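Local coordinates for protein putative hydrolase (PDB 3D6L) that probably hydrolyses long-chain fatty acyl-CoA thioesters, working as a hexameric thioesterase of the hot dog fold, at residues P7-A13 with G66-Y72; A21-F25 with P62-G66; R48-M54 with L109-V115; V78-I83 with K121-S125; V85-A91 with N104-V110. All coordinates share one frame; numbering follows the deposited sequence.

Contact 1. Residues P7-A13 with G66-Y72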
# COMPACT_ATOMS: atom_id res chain seq x y z
N PRO A 7 9.54 -16.43 17.34
CA PRO A 7 9.62 -15.73 16.05
C PRO A 7 10.14 -14.30 16.20
O PRO A 7 9.82 -13.62 17.18
CB PRO A 7 8.17 -15.70 15.57
CG PRO A 7 7.49 -16.77 16.31
CD PRO A 7 8.16 -16.85 17.63
N LYS A 8 10.92 -13.87 15.21
CA LYS A 8 11.39 -12.49 15.15
C LYS A 8 10.33 -11.60 14.50
O LYS A 8 10.24 -10.41 14.81
CB LYS A 8 12.72 -12.40 14.38
CG LYS A 8 13.85 -13.20 15.03
CD LYS A 8 14.43 -12.48 16.24
CE LYS A 8 14.82 -13.46 17.36
NZ LYS A 8 15.68 -14.61 16.91
N LEU A 9 9.54 -12.20 13.62
CA LEU A 9 8.37 -11.56 13.03
C LEU A 9 7.20 -12.51 13.04
O LEU A 9 7.38 -13.72 12.92
CB LEU A 9 8.66 -11.11 11.60
CG LEU A 9 8.76 -9.62 11.27
CD1 LEU A 9 9.70 -8.88 12.20
CD2 LEU A 9 9.20 -9.43 9.82
N LYS A 10 6.00 -11.95 13.16
CA LYS A 10 4.75 -12.69 13.11
C LYS A 10 3.67 -11.75 12.51
O LYS A 10 3.30 -10.73 13.10
CB LYS A 10 4.38 -13.17 14.52
CG LYS A 10 3.37 -14.30 14.58
CD LYS A 10 3.61 -15.16 15.83
CE LYS A 10 2.31 -15.65 16.49
NZ LYS A 10 1.66 -16.81 15.81
N ILE A 11 3.21 -12.10 11.31
CA ILE A 11 2.31 -11.24 10.53
C ILE A 11 1.20 -12.11 10.00
O ILE A 11 1.39 -13.31 9.82
CB ILE A 11 2.98 -10.66 9.25
CG1 ILE A 11 4.48 -10.95 9.20
CG2 ILE A 11 2.70 -9.19 9.09
CD1 ILE A 11 4.80 -12.21 8.47
N VAL A 12 0.05 -11.50 9.73
CA VAL A 12 -1.00 -12.17 8.96
C VAL A 12 -0.81 -11.86 7.47
O VAL A 12 -0.52 -10.73 7.10
CB VAL A 12 -2.40 -11.69 9.40
CG1 VAL A 12 -3.47 -12.54 8.76
CG2 VAL A 12 -2.53 -11.73 10.93
N ALA A 13 -0.96 -12.87 6.63
CA ALA A 13 -0.94 -12.65 5.18
C ALA A 13 -2.30 -12.13 4.72
O ALA A 13 -3.31 -12.81 4.85
CB ALA A 13 -0.57 -13.93 4.44
N GLY A 66 -4.68 -15.34 4.78
CA GLY A 66 -5.14 -15.74 6.11
C GLY A 66 -4.10 -16.41 6.97
O GLY A 66 -4.23 -16.39 8.20
N ASP A 67 -3.08 -17.00 6.35
CA ASP A 67 -1.94 -17.61 7.07
C ASP A 67 -1.34 -16.63 8.06
O ASP A 67 -1.18 -15.45 7.75
CB ASP A 67 -0.82 -18.05 6.12
CG ASP A 67 -1.19 -19.23 5.25
OD1 ASP A 67 -0.43 -19.49 4.29
OD2 ASP A 67 -2.22 -19.90 5.50
N ILE A 68 -1.02 -17.14 9.25
CA ILE A 68 -0.20 -16.41 10.20
C ILE A 68 1.23 -16.84 9.90
O ILE A 68 1.57 -18.02 10.06
CB ILE A 68 -0.57 -16.75 11.67
CG1 ILE A 68 -2.10 -16.87 11.87
CG2 ILE A 68 0.06 -15.75 12.65
CD1 ILE A 68 -2.92 -15.62 11.52
N ILE A 69 2.04 -15.91 9.41
CA ILE A 69 3.42 -16.21 9.06
C ILE A 69 4.35 -15.85 10.20
O ILE A 69 4.34 -14.73 10.70
CB ILE A 69 3.85 -15.54 7.72
CG1 ILE A 69 3.36 -16.36 6.53
CG2 ILE A 69 5.36 -15.45 7.61
CD1 ILE A 69 1.93 -16.09 6.19
N SER A 70 5.14 -16.84 10.62
CA SER A 70 6.13 -16.66 11.66
C SER A 70 7.51 -16.83 11.04
O SER A 70 7.75 -17.78 10.30
CB SER A 70 5.92 -17.66 12.79
OG SER A 70 4.72 -17.39 13.49
N CYS A 71 8.39 -15.88 11.32
CA CYS A 71 9.75 -15.90 10.82
C CYS A 71 10.70 -16.11 11.97
O CYS A 71 10.82 -15.26 12.86
CB CYS A 71 10.11 -14.60 10.11
SG CYS A 71 9.04 -14.16 8.74
N TYR A 72 11.38 -17.25 11.93
CA TYR A 72 12.37 -17.62 12.92
C TYR A 72 13.76 -17.38 12.35
O TYR A 72 13.97 -17.48 11.15
CB TYR A 72 12.22 -19.10 13.27
CG TYR A 72 10.88 -19.45 13.86
CD1 TYR A 72 9.79 -19.76 13.04
CD2 TYR A 72 10.70 -19.47 15.25
CE1 TYR A 72 8.55 -20.09 13.58
CE2 TYR A 72 9.46 -19.80 15.81
CZ TYR A 72 8.40 -20.11 14.97
OH TYR A 72 7.18 -20.44 15.51
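Pro7 and Tyr72 lie side by side and point the same way, with Pro7 CG 3.6 Å from Tyr72 CE2 and Pro7 CB above one ring face, offset toward its rim. They lie just before the antiparallel ladder, whose first pair is Leu9 with Cys71, that adds strand 9-12, the last strand on this side of the chain's hot dog sheet, to strand 68-78; the two axes make 164°. Leu9, Ile11, Ile69 and Cys71 share the face turned to helix 26-42, where Leu9 meets Ile39 and Cys71 meets Ala36. On it Ile11 slants across Ile69, CD1 of the first against CG2 of the second, while Leu9 CB stands 4.1 Å from Cys71 CB. The opposite face carries Lys10, Val12, Ile68 and Ser70. Here Val12 runs alongside Ile68, its CG2 4.0 Å from Ile68 CD1. Lys10 sets off with CG anti to its N (chi1 -161°), passes Ser70 OG with CD and brings NZ 3.7 Å from Ile68 CG2. Arg42 of a second subunit packs on Ile68. A classic bulge offsets Lys8 and Leu9 against one partner: Cys71 O accepts Lys8 N at 2.7 Å and, weakly, Leu9 N at 3.4 Å.

Contact 2. Residues A21-F25 with P62-G66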
# COMPACT_ATOMS: atom_id res chain seq x y z
N ALA A 21 -1.70 -15.23 -9.50
CA ALA A 21 -2.33 -16.56 -9.36
C ALA A 21 -3.28 -16.68 -8.16
O ALA A 21 -4.17 -17.53 -8.16
CB ALA A 21 -1.28 -17.66 -9.32
N GLY A 22 -3.10 -15.85 -7.14
CA GLY A 22 -3.93 -15.91 -5.93
C GLY A 22 -3.22 -16.41 -4.68
O GLY A 22 -3.80 -16.40 -3.59
N ASN A 23 -1.98 -16.87 -4.82
CA ASN A 23 -1.17 -17.19 -3.66
C ASN A 23 -0.47 -15.95 -3.14
O ASN A 23 -0.37 -14.94 -3.85
CB ASN A 23 -0.14 -18.28 -4.00
CG ASN A 23 -0.80 -19.59 -4.42
OD1 ASN A 23 -1.89 -19.94 -3.94
ND2 ASN A 23 -0.14 -20.32 -5.31
N ILE A 24 -0.01 -16.01 -1.89
CA ILE A 24 0.73 -14.89 -1.32
C ILE A 24 2.04 -14.69 -2.09
O ILE A 24 2.81 -15.62 -2.31
CB ILE A 24 0.99 -15.07 0.20
CG1 ILE A 24 -0.34 -15.12 0.97
CG2 ILE A 24 1.86 -13.94 0.74
CD1 ILE A 24 -1.25 -13.89 0.81
N PHE A 25 2.25 -13.45 -2.52
CA PHE A 25 3.36 -13.06 -3.36
C PHE A 25 4.70 -13.36 -2.68
O PHE A 25 4.90 -13.01 -1.52
CB PHE A 25 3.20 -11.57 -3.70
CG PHE A 25 4.33 -10.97 -4.49
CD1 PHE A 25 4.84 -9.73 -4.13
CD2 PHE A 25 4.86 -11.62 -5.61
CE1 PHE A 25 5.89 -9.14 -4.85
CE2 PHE A 25 5.91 -11.05 -6.34
CZ PHE A 25 6.43 -9.80 -5.96
N PRO A 62 3.48 -23.14 -0.99
CA PRO A 62 2.68 -21.92 -1.19
C PRO A 62 2.19 -21.32 0.13
O PRO A 62 1.95 -22.04 1.11
CB PRO A 62 1.46 -22.41 -1.98
CG PRO A 62 1.84 -23.75 -2.52
CD PRO A 62 2.85 -24.33 -1.59
N VAL A 63 2.06 -20.00 0.14
CA VAL A 63 1.46 -19.29 1.27
C VAL A 63 0.09 -18.77 0.81
O VAL A 63 -0.05 -18.29 -0.32
CB VAL A 63 2.38 -18.14 1.76
CG1 VAL A 63 1.78 -17.41 2.95
CG2 VAL A 63 3.75 -18.68 2.13
N PHE A 64 -0.92 -18.89 1.68
CA PHE A 64 -2.28 -18.46 1.36
C PHE A 64 -2.74 -17.25 2.17
O PHE A 64 -2.19 -16.97 3.25
CB PHE A 64 -3.29 -19.60 1.56
CG PHE A 64 -2.96 -20.85 0.79
CD1 PHE A 64 -3.16 -22.10 1.37
CD2 PHE A 64 -2.46 -20.79 -0.51
CE1 PHE A 64 -2.85 -23.27 0.68
CE2 PHE A 64 -2.15 -21.94 -1.22
CZ PHE A 64 -2.34 -23.19 -0.62
N ILE A 65 -3.74 -16.56 1.64
CA ILE A 65 -4.47 -15.53 2.38
C ILE A 65 -4.92 -16.10 3.72
O ILE A 65 -5.45 -17.21 3.79
CB ILE A 65 -5.69 -15.02 1.58
CG1 ILE A 65 -5.24 -14.26 0.32
CG2 ILE A 65 -6.60 -14.15 2.44
CD1 ILE A 65 -6.33 -14.02 -0.72
N GLY A 66 -4.68 -15.34 4.78
CA GLY A 66 -5.14 -15.74 6.11
C GLY A 66 -4.10 -16.41 6.97
O GLY A 66 -4.23 -16.39 8.20
O HOH W 1 -4.33 -17.27 -1.20
O HOH W 2 3.33 -18.51 -2.47
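Ile24 N donates to Val63 O over 2.8 Å, the one direct hydrogen bond between 21-25 and 62-66. It is nearly straight at hydrogen (167°), although the donor is tilted 33° from the carbonyl plane. Two waters bridge the two loops beside it. One donates to Gly22 O and accepts from Ile65 N at 3.0 Å; the other donates to Ile24 O at 2.9 Å and accepts from Val63 N in a longer bond. Backbone groups of both loops are thus linked in three places, although neither forms a regular strand.

The apolar part of the contact is carried by Ile24, whose CB points at the other segment. With CG1 anti to its own carbonyl carbon (chi1 -62°), the longer branch lies against Val63 and the Phe64 carbonyl carbon: Ile24 CG1 is 3.7 Å from Val63 CG1, and CD1 goes on to 4.0 Å from Ile65 CG1. Within the hot dog fold this joins the loop leading into the long helix 26-42, with Phe25 at the N-cap position, to the loop leading into strand 68-78. Asn23 lies alongside Phe64, and its CB is 3.7 Å from Val63 O. Phe64 N is itself hydrogen-bonded to Asp67 OD1, which probably helps fix the second loop. Other subunits of the hexamer approach from outside: Arg48 of a third subunit packs on Asn23, and Pro20 of a fourth packs on Ile65.

Contact 3. Residues R48-M54 with L109-V115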
# COMPACT_ATOMS: atom_id res chain seq x y z
N ARG A 48 22.24 -0.46 13.60
CA ARG A 48 21.86 -0.62 12.20
C ARG A 48 22.60 -1.78 11.54
O ARG A 48 23.76 -2.05 11.83
CB ARG A 48 22.13 0.68 11.43
CG ARG A 48 21.47 0.78 10.06
CD ARG A 48 22.02 1.94 9.25
NE ARG A 48 21.71 1.77 7.83
CZ ARG A 48 21.94 2.67 6.89
NH1 ARG A 48 22.48 3.84 7.17
NH2 ARG A 48 21.60 2.41 5.63
N VAL A 49 21.91 -2.48 10.65
CA VAL A 49 22.57 -3.41 9.74
C VAL A 49 22.10 -3.10 8.31
O VAL A 49 20.98 -2.61 8.12
CB VAL A 49 22.34 -4.90 10.11
CG1 VAL A 49 23.03 -5.25 11.44
CG2 VAL A 49 20.85 -5.26 10.14
N VAL A 50 22.96 -3.34 7.32
CA VAL A 50 22.47 -3.28 5.95
C VAL A 50 22.59 -4.67 5.34
O VAL A 50 23.56 -5.39 5.59
CB VAL A 50 23.09 -2.13 5.07
CG1 VAL A 50 23.52 -0.94 5.92
CG2 VAL A 50 24.23 -2.60 4.18
N THR A 51 21.58 -5.06 4.56
CA THR A 51 21.54 -6.37 3.94
C THR A 51 22.49 -6.40 2.74
O THR A 51 22.35 -5.60 1.83
CB THR A 51 20.11 -6.73 3.48
OG1 THR A 51 19.16 -6.30 4.46
CG2 THR A 51 19.97 -8.23 3.28
N ILE A 52 23.45 -7.33 2.75
CA ILE A 52 24.41 -7.42 1.65
C ILE A 52 24.18 -8.59 0.70
O ILE A 52 24.52 -8.50 -0.48
CB ILE A 52 25.89 -7.39 2.12
CG1 ILE A 52 26.16 -8.47 3.18
CG2 ILE A 52 26.27 -6.01 2.64
CD1 ILE A 52 27.60 -9.02 3.13
N SER A 53 23.62 -9.69 1.19
CA SER A 53 23.34 -10.84 0.33
C SER A 53 22.27 -11.81 0.85
O SER A 53 21.90 -11.78 2.02
CB SER A 53 24.63 -11.59 -0.03
OG SER A 53 25.21 -12.20 1.10
N MET A 54 21.80 -12.66 -0.07
CA MET A 54 20.86 -13.73 0.21
C MET A 54 21.23 -14.97 -0.57
O MET A 54 21.41 -14.91 -1.79
CB MET A 54 19.45 -13.33 -0.21
CG MET A 54 18.69 -12.51 0.78
SD MET A 54 16.93 -12.89 0.69
CE MET A 54 16.32 -11.72 1.91
N LEU A 109 19.05 -17.90 3.69
CA LEU A 109 20.30 -17.54 4.36
C LEU A 109 20.64 -16.11 3.96
O LEU A 109 21.00 -15.85 2.81
CB LEU A 109 21.43 -18.46 3.89
CG LEU A 109 22.48 -19.01 4.86
CD1 LEU A 109 23.71 -19.46 4.05
CD2 LEU A 109 22.87 -18.03 5.98
N VAL A 110 20.52 -15.18 4.91
CA VAL A 110 20.72 -13.75 4.62
C VAL A 110 21.98 -13.26 5.31
O VAL A 110 22.27 -13.66 6.44
CB VAL A 110 19.49 -12.89 5.10
CG1 VAL A 110 19.47 -11.55 4.39
CG2 VAL A 110 18.16 -13.62 4.88
N THR A 111 22.72 -12.37 4.65
CA THR A 111 23.91 -11.78 5.26
C THR A 111 23.80 -10.26 5.38
O THR A 111 23.35 -9.57 4.46
CB THR A 111 25.22 -12.19 4.52
OG1 THR A 111 25.23 -13.61 4.30
CG2 THR A 111 26.46 -11.81 5.34
N TYR A 112 24.20 -9.76 6.54
CA TYR A 112 24.12 -8.35 6.88
C TYR A 112 25.50 -7.84 7.24
O TYR A 112 26.37 -8.62 7.64
CB TYR A 112 23.16 -8.14 8.07
CG TYR A 112 21.77 -8.69 7.82
CD1 TYR A 112 21.45 -10.01 8.12
CD2 TYR A 112 20.78 -7.89 7.24
CE1 TYR A 112 20.18 -10.53 7.87
CE2 TYR A 112 19.51 -8.38 6.99
CZ TYR A 112 19.21 -9.70 7.30
OH TYR A 112 17.94 -10.18 7.03
N VAL A 113 25.73 -6.54 7.08
CA VAL A 113 26.94 -5.92 7.57
C VAL A 113 26.55 -5.02 8.74
O VAL A 113 25.53 -4.33 8.70
CB VAL A 113 27.71 -5.15 6.46
CG1 VAL A 113 26.89 -3.98 5.93
CG2 VAL A 113 29.05 -4.66 6.97
N SER A 114 27.35 -5.05 9.80
CA SER A 114 27.10 -4.20 10.95
C SER A 114 27.67 -2.80 10.67
O SER A 114 28.84 -2.66 10.35
CB SER A 114 27.71 -4.81 12.21
OG SER A 114 28.72 -3.99 12.75
N VAL A 115 26.81 -1.79 10.74
CA VAL A 115 27.21 -0.43 10.38
C VAL A 115 26.79 0.59 11.42
O VAL A 115 25.89 0.34 12.23
CB VAL A 115 26.65 0.01 8.99
CG1 VAL A 115 27.31 -0.75 7.86
CG2 VAL A 115 25.14 -0.14 8.94
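Thr51 and Tyr112 stand side by side, pointing the same way. Thr51 has CG2 anti to the backbone N and OG1 beside it (chi1 -40°), which puts OG1 3.3 Å from Tyr112 CE2 and CG2 3.5 Å from Val110 CG1. Val49 slants toward the same ring, its CG2 3.9 Å from Tyr112 CD2. Farther along this face Met54 CG lies 3.8 Å from Val110 CG1. On the other face Val50 divides its methyls: CG2 runs alongside Val113 to meet its CG1, and CG1 meets Val115 CG2, the two side chains crossing at about a right angle. The extended Arg48 chain slants over that same Val115 methyl, CD at 3.8 Å.

The backbones beneath form an antiparallel ladder between strands 48-58 and 100-115 of the hot dog sheet, their axes 142° apart. A classic beta bulge shifts the register: Thr111 O accepts both Ile52 N at 2.8 Å and Ser53 N at 3.3 Å, while Thr111 N returns a bond to Ser53 O.

Asp34 of helix 26-42 positions the first pair from the second shell, its OD1 hydrogen-bonded to Thr51 OG1 and its backbone O to Tyr112 OH. Ala38 and Ala41 also pack on Tyr112. From the bulge onward, Ser53 and Met54 pair in an antiparallel ladder with a strand of a third subunit, and the sheet continues into that chain.

Contact 4. Residues V78-I83 with K121-S125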
# COMPACT_ATOMS: atom_id res chain seq x y z
N VAL A 78 29.34 -15.20 12.25
CA VAL A 78 29.73 -13.83 12.53
C VAL A 78 31.18 -13.64 12.11
O VAL A 78 32.05 -14.43 12.48
CB VAL A 78 29.56 -13.47 14.02
CG1 VAL A 78 29.98 -12.03 14.28
CG2 VAL A 78 28.12 -13.67 14.47
N GLY A 79 31.43 -12.61 11.32
CA GLY A 79 32.77 -12.27 10.87
C GLY A 79 33.25 -11.07 11.65
O GLY A 79 32.90 -10.90 12.81
N ASN A 80 34.05 -10.23 11.01
CA ASN A 80 34.54 -9.00 11.61
C ASN A 80 33.45 -7.92 11.58
O ASN A 80 33.23 -7.23 12.58
CB ASN A 80 35.86 -8.58 10.93
CG ASN A 80 36.09 -7.07 10.94
OD1 ASN A 80 36.45 -6.49 11.96
ND2 ASN A 80 35.90 -6.44 9.78
N THR A 81 32.75 -7.81 10.44
CA THR A 81 31.60 -6.90 10.29
C THR A 81 30.32 -7.59 9.77
O THR A 81 29.23 -7.01 9.84
CB THR A 81 31.91 -5.71 9.35
OG1 THR A 81 32.35 -6.20 8.08
CG2 THR A 81 32.97 -4.79 9.94
N SER A 82 30.45 -8.81 9.25
CA SER A 82 29.32 -9.46 8.59
C SER A 82 28.58 -10.42 9.52
O SER A 82 29.17 -10.96 10.45
CB SER A 82 29.77 -10.19 7.32
OG SER A 82 30.46 -11.39 7.65
N ILE A 83 27.28 -10.63 9.25
CA ILE A 83 26.42 -11.49 10.07
C ILE A 83 25.49 -12.36 9.20
O ILE A 83 24.64 -11.83 8.48
CB ILE A 83 25.55 -10.67 11.06
CG1 ILE A 83 26.40 -9.64 11.83
CG2 ILE A 83 24.79 -11.59 12.02
CD1 ILE A 83 25.60 -8.49 12.44
N LYS A 121 31.12 0.90 7.98
CA LYS A 121 31.39 -0.39 8.61
C LYS A 121 31.73 -0.26 10.09
O LYS A 121 32.55 0.56 10.49
CB LYS A 121 32.47 -1.17 7.85
CG LYS A 121 31.92 -1.90 6.63
CD LYS A 121 32.97 -2.75 5.92
CE LYS A 121 32.33 -3.53 4.76
NZ LYS A 121 33.33 -4.33 3.97
N ASN A 122 31.03 -1.06 10.89
CA ASN A 122 31.19 -1.08 12.34
C ASN A 122 31.70 -2.48 12.72
O ASN A 122 30.99 -3.46 12.53
CB ASN A 122 29.82 -0.79 13.00
CG ASN A 122 29.92 -0.47 14.50
OD1 ASN A 122 31.00 -0.47 15.10
ND2 ASN A 122 28.76 -0.20 15.13
N PRO A 123 32.95 -2.59 13.19
CA PRO A 123 33.40 -3.90 13.67
C PRO A 123 32.55 -4.37 14.85
O PRO A 123 32.29 -3.59 15.77
CB PRO A 123 34.85 -3.66 14.11
CG PRO A 123 35.27 -2.45 13.34
CD PRO A 123 34.03 -1.59 13.29
N ILE A 124 32.11 -5.62 14.79
CA ILE A 124 31.24 -6.19 15.83
C ILE A 124 32.04 -6.40 17.12
O ILE A 124 33.16 -6.92 17.09
CB ILE A 124 30.61 -7.53 15.36
CG1 ILE A 124 29.85 -7.34 14.05
CG2 ILE A 124 29.70 -8.11 16.45
CD1 ILE A 124 29.60 -8.61 13.27
N SER A 125 31.45 -5.98 18.24
CA SER A 125 32.10 -6.08 19.55
C SER A 125 32.26 -7.53 19.96
O SER A 125 31.32 -8.32 19.84
CB SER A 125 31.30 -5.31 20.61
OG SER A 125 30.22 -6.09 21.09
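The one direct hydrogen bond between the segments runs from Ile124 N to Asn80 O, 3.0 Å long, with 169° at the hydrogen and the donor nearly along the C=O axis. A weaker CA-H...O contact reaches the same oxygen from Pro123 CA. Asn80 lies in the tight connection of the hairpin between strands 68-78 and 82-94, closed by a backbone bond from Gly79 N to Ser82 O at 2.9 Å.

Apolar packing centres on Ile124. Its CG1 is anti to its own carbonyl carbon (chi1 -56°) and the chain runs on extended (chi2 160°), which lays CD1 against Val78 and Ile83. CD1 lies 3.6 Å from Val78 CG1 and 3.7 Å from Ile83 CG1, and the Ile124 side chain crosses both at a slant.

Mixed van der Waals contacts occupy the outer part. Thr81 CG2 sits 3.5 Å from Asn122 O, and Thr81 OG1 faces Lys121 CD at 4.1 Å, the two side chains meeting at roughly a right angle. The Asn80 side chain runs beside the Pro123 ring, its OD1 3.9 Å from Pro123 CB.

This is structural packing at one end of the hot dog sheet. Asn122 bonds through its backbone to Ser114 of strand 100-115, and its O also receives Ser114 OG. Leu44, in the loop after helix 26-42, packs on Val78, Ile83 and Ile124, while Lys129 of helix 126-130, through NZ, hydrogen-bonds Gly79 O.

Contact 5. Residues V85-A91 with N104-V110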
# COMPACT_ATOMS: atom_id res chain seq x y z
N VAL A 85 22.47 -15.20 8.77
CA VAL A 85 21.26 -15.57 9.47
C VAL A 85 20.47 -16.56 8.65
O VAL A 85 20.18 -16.31 7.48
CB VAL A 85 20.39 -14.33 9.80
CG1 VAL A 85 19.13 -14.74 10.56
CG2 VAL A 85 21.17 -13.30 10.61
N GLU A 86 20.14 -17.70 9.25
CA GLU A 86 19.19 -18.61 8.65
C GLU A 86 17.79 -18.18 9.08
O GLU A 86 17.51 -18.04 10.27
CB GLU A 86 19.46 -20.07 9.03
CG GLU A 86 18.53 -21.08 8.33
CD GLU A 86 18.81 -21.25 6.84
OE1 GLU A 86 20.00 -21.34 6.45
OE2 GLU A 86 17.84 -21.31 6.05
N VAL A 87 16.92 -17.97 8.10
CA VAL A 87 15.54 -17.59 8.38
C VAL A 87 14.62 -18.70 7.91
O VAL A 87 14.70 -19.15 6.78
CB VAL A 87 15.16 -16.25 7.71
CG1 VAL A 87 13.71 -15.89 8.01
CG2 VAL A 87 16.10 -15.12 8.18
N GLU A 88 13.74 -19.13 8.81
CA GLU A 88 12.76 -20.15 8.50
C GLU A 88 11.38 -19.56 8.68
O GLU A 88 11.08 -18.95 9.71
CB GLU A 88 12.92 -21.36 9.42
CG GLU A 88 14.22 -22.11 9.23
CD GLU A 88 14.26 -22.92 7.94
OE1 GLU A 88 13.19 -23.22 7.37
OE2 GLU A 88 15.39 -23.26 7.49
N VAL A 89 10.54 -19.74 7.67
CA VAL A 89 9.19 -19.21 7.72
C VAL A 89 8.19 -20.36 7.85
O VAL A 89 8.28 -21.35 7.11
CB VAL A 89 8.88 -18.34 6.47
CG1 VAL A 89 7.58 -17.60 6.64
CG2 VAL A 89 10.01 -17.35 6.22
N THR A 90 7.26 -20.23 8.80
CA THR A 90 6.18 -21.19 8.98
C THR A 90 4.82 -20.51 8.77
O THR A 90 4.62 -19.37 9.19
CB THR A 90 6.20 -21.83 10.40
OG1 THR A 90 5.81 -20.85 11.37
CG2 THR A 90 7.59 -22.36 10.75
N ALA A 91 3.89 -21.21 8.12
CA ALA A 91 2.52 -20.71 7.98
C ALA A 91 1.58 -21.50 8.89
O ALA A 91 1.57 -22.73 8.87
CB ALA A 91 2.06 -20.77 6.54
N ASN A 104 6.13 -25.51 7.34
CA ASN A 104 7.39 -24.87 7.00
C ASN A 104 7.33 -24.49 5.53
O ASN A 104 7.28 -25.34 4.64
CB ASN A 104 8.59 -25.77 7.30
CG ASN A 104 9.94 -25.06 7.10
OD1 ASN A 104 10.04 -23.82 7.13
ND2 ASN A 104 10.98 -25.85 6.88
N VAL A 105 7.33 -23.19 5.29
CA VAL A 105 6.82 -22.66 4.05
C VAL A 105 7.91 -22.06 3.16
O VAL A 105 7.85 -22.17 1.94
CB VAL A 105 5.62 -21.72 4.33
CG1 VAL A 105 6.05 -20.28 4.51
CG2 VAL A 105 4.55 -21.88 3.28
N THR A 106 8.91 -21.44 3.79
CA THR A 106 10.08 -20.91 3.07
C THR A 106 11.33 -20.81 3.95
O THR A 106 11.26 -20.84 5.17
CB THR A 106 9.77 -19.59 2.20
OG1 THR A 106 10.81 -18.62 2.37
CG2 THR A 106 8.46 -18.96 2.55
N SER A 107 12.48 -20.68 3.30
CA SER A 107 13.77 -20.78 3.95
C SER A 107 14.77 -19.84 3.28
O SER A 107 14.70 -19.62 2.08
CB SER A 107 14.27 -22.21 3.78
OG SER A 107 15.47 -22.40 4.47
N ALA A 108 15.69 -19.27 4.05
CA ALA A 108 16.71 -18.38 3.46
C ALA A 108 17.93 -18.18 4.34
O ALA A 108 17.86 -18.28 5.56
CB ALA A 108 16.10 -17.02 3.08
N LEU A 109 19.05 -17.90 3.69
CA LEU A 109 20.30 -17.54 4.36
C LEU A 109 20.64 -16.11 3.96
O LEU A 109 21.00 -15.85 2.81
CB LEU A 109 21.43 -18.46 3.89
CG LEU A 109 22.48 -19.01 4.86
CD1 LEU A 109 23.71 -19.46 4.05
CD2 LEU A 109 22.87 -18.03 5.98
N VAL A 110 20.52 -15.18 4.91
CA VAL A 110 20.72 -13.75 4.62
C VAL A 110 21.98 -13.26 5.31
O VAL A 110 22.27 -13.66 6.44
CB VAL A 110 19.49 -12.89 5.10
CG1 VAL A 110 19.47 -11.55 4.39
CG2 VAL A 110 18.16 -13.62 4.88
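A buried antiparallel ladder, running from Val85 opposite Val110 to Thr90 opposite Asn104, joins the hairpin strands 82-94 and 100-115 in the interior of the hot dog sheet. The axes stand 154° apart, and paired backbone bonds recur at every second residue; that from Val87 N to Ala108 O is 2.7 Å long and 175° at hydrogen. Near Val89 a classic beta bulge shifts the register. Val89 O takes Val105 N at 2.8 Å and, weakly, Thr106 N at 3.4 Å. At this bulge Val89 CG1 also meets Val105 CG1 at 3.7 Å.

On the face turned to helix 26-42, Val89 runs beside Thr106. Val87 CG2 lies 4.2 Å from Val110 CG2. Ile33 of the helix covers Val89, Thr106 and Ala108.

The reverse face is largely polar. Glu86 sets out with CG anti to the backbone N (chi1 -176°), then bends at chi2, bringing OE2 3.0 Å from Ser107 OG. From the next site on this face Glu88, also bent at chi2, puts its OE2 3.1 Å from the same hydroxyl, while its OE1 has long, weak ion pairs with Lys60 and Arg2. Two carboxylates thus converge on one serine, a concentration of negative charge that the nearby Lys60 and Arg2 probably offset in part, whereas the helix-facing side is mainly aliphatic.

Contacts 1, 5 and 3 lie on one antiparallel sheet, ordered 9-12, 68-78, 82-94, 100-115, 48-58, so three of its four strand pairings are represented. Contacts 1 and 5 have centres 11 Å apart and are joined through strands 68-78 and 82-94; contacts 5 and 3 share Leu109 and Val110. The other two contacts tie down loops at far ends, about 36 Å apart between centres: contact 2 adjoins contact 1 through Gly66, and contact 4 touches contact 3 through Thr81 and Ser114. Along the chain, contacts 1 and 3 alternate, because strand 48-58 comes between 9-12 and 68-78 in sequence, yet lies at the sheet edge opposite 9-12. Contacts 2 and 3 both touch the third subunit, linking fold to hexamer.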